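Uncharacterized protein (Sus scrofa, PDB 5BNF) is porcine CD38, a disulfide-rich protein of the ADP-ribosyl cyclase family, seen here as a single chain with a four-stranded parallel sheet. Local coordinates at residues 100-103 with 104-107; 124-128 with 129-133; 211-214 with 215-219. All blocks are in the same frame, centred on the assembly; numbering follows the deposited sequence.

How the contacts relate
The three contacts follow one another along the chain without touching. Contact 1 spans the short helix 101-106 and the residue at each end, its centre about 9 Å from that of the chain. Contact 2 is a turn in the loop between that helix and helix 135-149; its centre is 21 Å from that of contact 1, with nearest atoms about 12 Å apart. Contact 3 lies in helix 208-219, beside the parallel sheet, its centre 30 Å from that of contact 1 and 31 Å from that of contact 2. Contacts 1 and 2 belong to the largely helical half. Contact 2 carries one cysteine of each of two disulfides; contact 3 lies in a beta-alpha-beta unit.

Contact 1. Residues 100-103 with 104-107; sequences TLLG and YIAD
I105 lies over the carbonyl groups of L101 and L102, one turn earlier in the short helix 101-106. Its CB is 4.1 Å from L101 O. From there the two branches part. The methyl CG2 lies by L101 O and is 4.4 Å from CD1 of L101. CG1 stands between the backbone N and the carbonyl carbon (chi1 68°), which brings it to 3.5 Å from L102 O. The chain then runs on extended, and the tip CD1 comes alongside CD2 of L102 in a loose apolar contact. I105 therefore bridges two leucines of the preceding turn, and its side chain also touches C18 of helix 10-25.

The backbone beneath is tied by bonds four residues apart. I105 N donates to L101 O at 3.2 Å. A106 N reaches L102 O at 3.3 Å. The last bond, D107 N to G103 O, is weak, and D107 is the first residue to leave helical angles.

At the other end, T100 OG1 accepts from G103 N at 3.3 Å. The same hydroxyl is also hydrogen-bonded to L97 O, so it joins the helix start to the chain before it. Y104 carries its ring away from T100-G103, with CG opposite the backbone N (chi1 173°), and the ring meets that of Y21.

Helices 10-25, 59-64 and 135-149 all touch this short helix: L102 packs on L61 and L143, and A106 on F139 and W140. R17 NH1 is hydrogen-bonded to the carbonyls of I105 and D107 near the C-terminal end. The arrangement is a threonine N-cap opening a short, mostly buried helix in the helical part of an ADP-ribosyl cyclase fold.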
loop_
_atom_site.group_PDB
_atom_site.type_symbol
_atom_site.label_atom_id
_atom_site.label_comp_id
_atom_site.label_asym_id
_atom_site.label_seq_id
_atom_site.Cartn_x
_atom_site.Cartn_y
_atom_site.Cartn_z
ATOM N N THR A 100 2.912 -8.417 -0.013
ATOM C CA THR A 100 3.469 -8.620 1.317
ATOM C C THR A 100 2.384 -9.289 2.143
ATOM O O THR A 100 1.219 -9.288 1.756
ATOM C CB THR A 100 3.839 -7.296 1.990
ATOM O OG1 THR A 100 2.656 -6.507 2.187
ATOM C CG2 THR A 100 4.816 -6.530 1.126
ATOM N N LEU A 101 2.771 -9.860 3.278
ATOM C CA LEU A 101 1.830 -10.540 4.165
ATOM C C LEU A 101 0.591 -9.696 4.495
ATOM O O LEU A 101 -0.536 -10.082 4.180
ATOM C CB LEU A 101 2.541 -10.944 5.462
ATOM C CG LEU A 101 1.685 -11.646 6.521
ATOM C CD1 LEU A 101 0.915 -12.807 5.909
ATOM C CD2 LEU A 101 2.588 -12.130 7.639
ATOM N N LEU A 102 0.805 -8.544 5.123
ATOM C CA LEU A 102 -0.301 -7.663 5.499
ATOM C C LEU A 102 -1.115 -7.099 4.334
ATOM O O LEU A 102 -2.343 -7.056 4.391
ATOM C CB LEU A 102 0.226 -6.522 6.370
ATOM C CG LEU A 102 0.660 -7.002 7.755
ATOM C CD1 LEU A 102 1.362 -5.884 8.507
ATOM C CD2 LEU A 102 -0.564 -7.497 8.518
ATOM N N GLY A 103 -0.441 -6.670 3.276
ATOM C CA GLY A 103 -1.169 -6.131 2.144
ATOM C C GLY A 103 -1.944 -7.226 1.444
ATOM O O GLY A 103 -2.977 -6.982 0.813
ATOM N N TYR A 104 -1.445 -8.449 1.582
ATOM C CA TYR A 104 -2.043 -9.614 0.953
ATOM C C TYR A 104 -3.386 -10.028 1.545
ATOM O O TYR A 104 -4.347 -10.287 0.815
ATOM C CB TYR A 104 -1.072 -10.795 1.041
ATOM C CG TYR A 104 -1.667 -12.091 0.564
ATOM C CD1 TYR A 104 -1.921 -12.307 -0.790
ATOM C CD2 TYR A 104 -2.019 -13.089 1.468
ATOM C CE1 TYR A 104 -2.510 -13.482 -1.230
ATOM C CE2 TYR A 104 -2.609 -14.266 1.038
ATOM C CZ TYR A 104 -2.852 -14.456 -0.312
ATOM O OH TYR A 104 -3.443 -15.619 -0.738
ATOM N N ILE A 105 -3.453 -10.110 2.867
ATOM C CA ILE A 105 -4.687 -10.518 3.515
ATOM C C ILE A 105 -5.745 -9.420 3.558
ATOM O O ILE A 105 -6.938 -9.707 3.456
ATOM C CB ILE A 105 -4.417 -11.013 4.942
ATOM C CG1 ILE A 105 -3.980 -9.853 5.828
ATOM C CG2 ILE A 105 -3.329 -12.075 4.922
ATOM C CD1 ILE A 105 -3.937 -10.207 7.298
ATOM N N ALA A 106 -5.314 -8.168 3.683
ATOM C CA ALA A 106 -6.251 -7.050 3.755
ATOM C C ALA A 106 -6.764 -6.585 2.395
ATOM O O ALA A 106 -7.846 -6.002 2.296
ATOM C CB ALA A 106 -5.601 -5.891 4.488
ATOM N N ASP A 107 -5.995 -6.863 1.350
ATOM C CA ASP A 107 -6.348 -6.451 -0.001
ATOM C C ASP A 107 -7.826 -6.579 -0.378
ATOM O O ASP A 107 -8.434 -7.633 -0.203
ATOM C CB ASP A 107 -5.488 -7.221 -1.002
ATOM C CG ASP A 107 -5.594 -6.665 -2.403
ATOM O OD1 ASP A 107 -5.540 -5.425 -2.556
ATOM O OD2 ASP A 107 -5.721 -7.464 -3.353
#

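Contact 2. Residues 124-128 with 129-133; sequences SCPDR and RNCNS
D127 O is gripped by two backbone N-H groups of the turn that follows it. C131 N comes to 3.0 Å, in a bond that is nearly straight at 167° and almost in line with the carbonyl. N130 N is closer, at 2.8 Å, but lies above the carbonyl plane and makes a more bent bond. The two donors therefore approach the oxygen from different directions.

N130 N has a second acceptor, D127 OD1, at 2.9 Å. The first torsion of D127 (chi1 64°) sets the carboxylate between the backbone N and the carbonyl carbon, folded back over the start of the turn. One N-H is thus shared by the backbone and side-chain oxygens of a single residue. The side chains of D127 and N130 cross at about a right angle, with carboxylate and amide planes 26° apart.

On the other side, P126 packs against the turn. Its CB lies 3.5 Å from C131 SG and 3.6 Å from N130 CB, and its CG also borders the sulfur. P126 is backed by W1 and P50 as well. Further out, CG and CD of R128 both lie 3.7 Å from N132 OD1, with the guanidinium and amide planes turned steeply against each other.

The C131-C51 disulfide ties the end of the turn, and C125-C112 holds the chain leading into it. D127 fixes the bend through two oxygens. The two N-H groups bonded to D127 O would probably polarise that carbonyl, and of the two N130 N alone would help stabilise the negative charge on OD1.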
loop_
_atom_site.group_PDB
_atom_site.type_symbol
_atom_site.label_atom_id
_atom_site.label_comp_id
_atom_site.label_asym_id
_atom_site.label_seq_id
_atom_site.Cartn_x
_atom_site.Cartn_y
_atom_site.Cartn_z
ATOM N N SER A 124 -22.206 0.069 6.861
ATOM C CA SER A 124 -21.387 1.055 6.161
ATOM C C SER A 124 -20.198 1.464 7.007
ATOM O O SER A 124 -20.198 1.296 8.220
ATOM C CB SER A 124 -22.215 2.301 5.826
ATOM O OG SER A 124 -22.580 3.007 7.004
ATOM N N CYS A 125 -19.183 2.008 6.351
ATOM C CA CYS A 125 -17.982 2.459 7.029
ATOM C C CYS A 125 -17.610 3.812 6.451
ATOM O O CYS A 125 -17.818 4.062 5.268
ATOM C CB CYS A 125 -16.827 1.492 6.783
ATOM S SG CYS A 125 -16.974 -0.148 7.555
ATOM N N PRO A 126 -17.063 4.709 7.279
ATOM C CA PRO A 126 -16.694 6.020 6.741
ATOM C C PRO A 126 -15.506 5.865 5.803
ATOM O O PRO A 126 -14.569 5.137 6.121
ATOM C CB PRO A 126 -16.348 6.823 7.997
ATOM C CG PRO A 126 -15.785 5.775 8.929
ATOM C CD PRO A 126 -16.723 4.598 8.711
ATOM N N ASP A 127 -15.555 6.509 4.638
ATOM C CA ASP A 127 -14.435 6.429 3.701
ATOM C C ASP A 127 -13.568 7.654 3.934
ATOM O O ASP A 127 -13.895 8.475 4.779
ATOM C CB ASP A 127 -14.909 6.348 2.241
ATOM C CG ASP A 127 -15.658 7.590 1.786
ATOM O OD1 ASP A 127 -15.611 8.625 2.475
ATOM O OD2 ASP A 127 -16.289 7.528 0.713
ATOM N N ARG A 128 -12.473 7.787 3.195
ATOM C CA ARG A 128 -11.557 8.900 3.409
ATOM C C ARG A 128 -12.211 10.283 3.419
ATOM O O ARG A 128 -11.811 11.142 4.194
ATOM C CB ARG A 128 -10.411 8.859 2.389
ATOM C CG ARG A 128 -9.259 9.793 2.746
ATOM C CD ARG A 128 -7.923 9.400 2.106
ATOM N NE ARG A 128 -7.823 9.742 0.689
ATOM C CZ ARG A 128 -8.204 8.949 -0.307
ATOM N NH1 ARG A 128 -8.718 7.752 -0.052
ATOM N NH2 ARG A 128 -8.062 9.353 -1.563
ATOM N N ARG A 129 -13.213 10.489 2.567
ATOM C CA ARG A 129 -13.907 11.765 2.495
ATOM C C ARG A 129 -14.882 11.970 3.644
ATOM O O ARG A 129 -15.254 13.105 3.945
ATOM C CB ARG A 129 -14.631 11.901 1.161
ATOM C CG ARG A 129 -13.672 12.051 0.003
ATOM C CD ARG A 129 -14.380 11.943 -1.330
ATOM N NE ARG A 129 -15.335 13.024 -1.529
ATOM C CZ ARG A 129 -16.043 13.183 -2.639
ATOM N NH1 ARG A 129 -15.898 12.323 -3.633
ATOM N NH2 ARG A 129 -16.879 14.202 -2.759
ATOM N N ASN A 130 -15.309 10.877 4.274
ATOM C CA ASN A 130 -16.193 10.986 5.431
ATOM C C ASN A 130 -15.315 11.410 6.598
ATOM O O ASN A 130 -15.681 12.271 7.387
ATOM C CB ASN A 130 -16.858 9.652 5.772
ATOM C CG ASN A 130 -18.062 9.360 4.909
ATOM O OD1 ASN A 130 -18.825 10.262 4.561
ATOM N ND2 ASN A 130 -18.259 8.082 4.579
ATOM N N CYS A 131 -14.149 10.784 6.700
ATOM C CA CYS A 131 -13.187 11.098 7.740
ATOM C C CYS A 131 -11.888 10.376 7.403
ATOM O O CYS A 131 -11.861 9.160 7.196
ATOM C CB CYS A 131 -13.715 10.714 9.145
ATOM S SG CYS A 131 -14.021 8.961 9.549
ATOM N N ASN A 132 -10.817 11.153 7.320
ATOM C CA ASN A 132 -9.496 10.641 6.985
ATOM C C ASN A 132 -9.014 9.568 7.954
ATOM O O ASN A 132 -8.380 8.584 7.552
ATOM C CB ASN A 132 -8.497 11.796 6.949
ATOM C CG ASN A 132 -7.124 11.361 6.500
ATOM O OD1 ASN A 132 -6.953 10.858 5.385
ATOM N ND2 ASN A 132 -6.134 11.546 7.364
ATOM N N SER A 133 -9.328 9.757 9.232
ATOM C CA SER A 133 -8.927 8.813 10.262
ATOM C C SER A 133 -9.905 7.638 10.446
ATOM O O SER A 133 -10.420 7.390 11.542
ATOM C CB SER A 133 -8.713 9.552 11.595
ATOM O OG SER A 133 -9.911 10.137 12.058
#

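Contact 3. Residues 211-214 with 215-219; sequences NELQ and LILRG
N211 starts this turn of helix 208-219 by meeting L215. Its amide lies across the leucine tip, with ND2 3.6 Å from L215 CD2 and OD1 3.7 Å from L215 CD1. Beneath them, L215 N donates to N211 O at 3.0 Å. E212 turns its side chain away, but its carbonyl takes a weak bond from I216 N and lies 3.3 Å from I216 CG1. L213 and L217 are the buried pair. L213 CD1 touches CD1 of L217 at 3.8 Å, and L217 N donates to L213 O.

Q214 closes the segment. Its O accepts from R218 N at 2.8 Å, the shortest backbone bond here. The Q214 chain leaves beside its own carbonyl carbon (chi1 159°) and bends at chi2, which lays it beside that of R218, both pointing the same way. The amide reaches the edge of the guanidinium, the two planes 52° apart.

The chemistry changes round the helix: L213 and L217 pack on F224 of strand 223-229, I216 faces helix 172-180, and N211, L215 and R218 lie on the exposed side, with Q214 at the border.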
loop_
_atom_site.group_PDB
_atom_site.type_symbol
_atom_site.label_atom_id
_atom_site.label_comp_id
_atom_site.label_asym_id
_atom_site.label_seq_id
_atom_site.Cartn_x
_atom_site.Cartn_y
_atom_site.Cartn_z
ATOM N N ASN A 211 8.804 15.390 -13.873
ATOM C CA ASN A 211 9.867 16.269 -13.424
ATOM C C ASN A 211 9.621 16.593 -11.949
ATOM O O ASN A 211 10.561 16.816 -11.192
ATOM C CB ASN A 211 9.895 17.555 -14.243
ATOM C CG ASN A 211 10.946 18.526 -13.749
ATOM O OD1 ASN A 211 12.137 18.317 -13.950
ATOM N ND2 ASN A 211 10.510 19.585 -13.077
ATOM N N GLU A 212 8.359 16.603 -11.536
ATOM C CA GLU A 212 8.055 16.883 -10.139
ATOM C C GLU A 212 8.603 15.760 -9.281
ATOM O O GLU A 212 9.098 16.002 -8.177
ATOM C CB GLU A 212 6.552 17.007 -9.913
ATOM C CG GLU A 212 5.925 18.198 -10.574
ATOM C CD GLU A 212 4.455 18.323 -10.243
ATOM O OE1 GLU A 212 3.700 17.363 -10.522
ATOM O OE2 GLU A 212 4.061 19.377 -9.704
ATOM N N LEU A 213 8.513 14.535 -9.797
ATOM C CA LEU A 213 9.013 13.363 -9.085
ATOM C C LEU A 213 10.534 13.411 -9.026
ATOM O O LEU A 213 11.141 13.155 -7.987
ATOM C CB LEU A 213 8.566 12.070 -9.784
ATOM C CG LEU A 213 9.211 10.763 -9.302
ATOM C CD1 LEU A 213 9.009 10.597 -7.799
ATOM C CD2 LEU A 213 8.602 9.572 -10.059
ATOM N N GLN A 214 11.142 13.736 -10.157
ATOM C CA GLN A 214 12.589 13.832 -10.238
ATOM C C GLN A 214 13.151 14.836 -9.218
ATOM O O GLN A 214 14.110 14.536 -8.509
ATOM C CB GLN A 214 12.985 14.226 -11.658
ATOM C CG GLN A 214 14.375 14.833 -11.776
ATOM C CD GLN A 214 15.289 14.024 -12.663
ATOM O OE1 GLN A 214 14.974 13.758 -13.822
ATOM N NE2 GLN A 214 16.435 13.628 -12.122
ATOM N N LEU A 215 12.557 16.022 -9.134
ATOM C CA LEU A 215 13.044 17.026 -8.184
ATOM C C LEU A 215 12.958 16.517 -6.753
ATOM O O LEU A 215 13.830 16.791 -5.937
ATOM C CB LEU A 215 12.264 18.330 -8.339
ATOM C CG LEU A 215 12.845 19.367 -9.311
ATOM C CD1 LEU A 215 13.486 18.707 -10.528
ATOM C CD2 LEU A 215 11.733 20.300 -9.730
ATOM N N ILE A 216 11.905 15.772 -6.446
ATOM C CA ILE A 216 11.773 15.207 -5.115
ATOM C C ILE A 216 12.993 14.338 -4.826
ATOM O O ILE A 216 13.632 14.478 -3.793
ATOM C CB ILE A 216 10.523 14.324 -5.004
ATOM C CG1 ILE A 216 9.263 15.198 -4.969
ATOM C CG2 ILE A 216 10.643 13.421 -3.781
ATOM C CD1 ILE A 216 7.956 14.409 -5.011
ATOM N N LEU A 217 13.314 13.451 -5.764
ATOM C CA LEU A 217 14.431 12.532 -5.621
ATOM C C LEU A 217 15.822 13.159 -5.641
ATOM O O LEU A 217 16.691 12.744 -4.883
ATOM C CB LEU A 217 14.328 11.449 -6.694
ATOM C CG LEU A 217 13.093 10.575 -6.492
ATOM C CD1 LEU A 217 12.729 9.861 -7.772
ATOM C CD2 LEU A 217 13.367 9.584 -5.375
ATOM N N ARG A 218 16.045 14.142 -6.507
ATOM C CA ARG A 218 17.352 14.791 -6.570
ATOM C C ARG A 218 17.612 15.605 -5.305
ATOM O O ARG A 218 18.760 15.908 -4.976
ATOM C CB ARG A 218 17.451 15.715 -7.787
ATOM C CG ARG A 218 17.830 15.029 -9.094
ATOM C CD ARG A 218 17.969 16.056 -10.214
ATOM N NE ARG A 218 19.351 16.239 -10.658
ATOM C CZ ARG A 218 19.950 15.491 -11.581
ATOM N NH1 ARG A 218 19.292 14.503 -12.173
ATOM N NH2 ARG A 218 21.210 15.736 -11.917
ATOM N N GLY A 219 16.547 15.965 -4.599
ATOM C CA GLY A 219 16.714 16.736 -3.381
ATOM C C GLY A 219 17.460 15.913 -2.354
ATOM O O GLY A 219 18.180 16.451 -1.513
#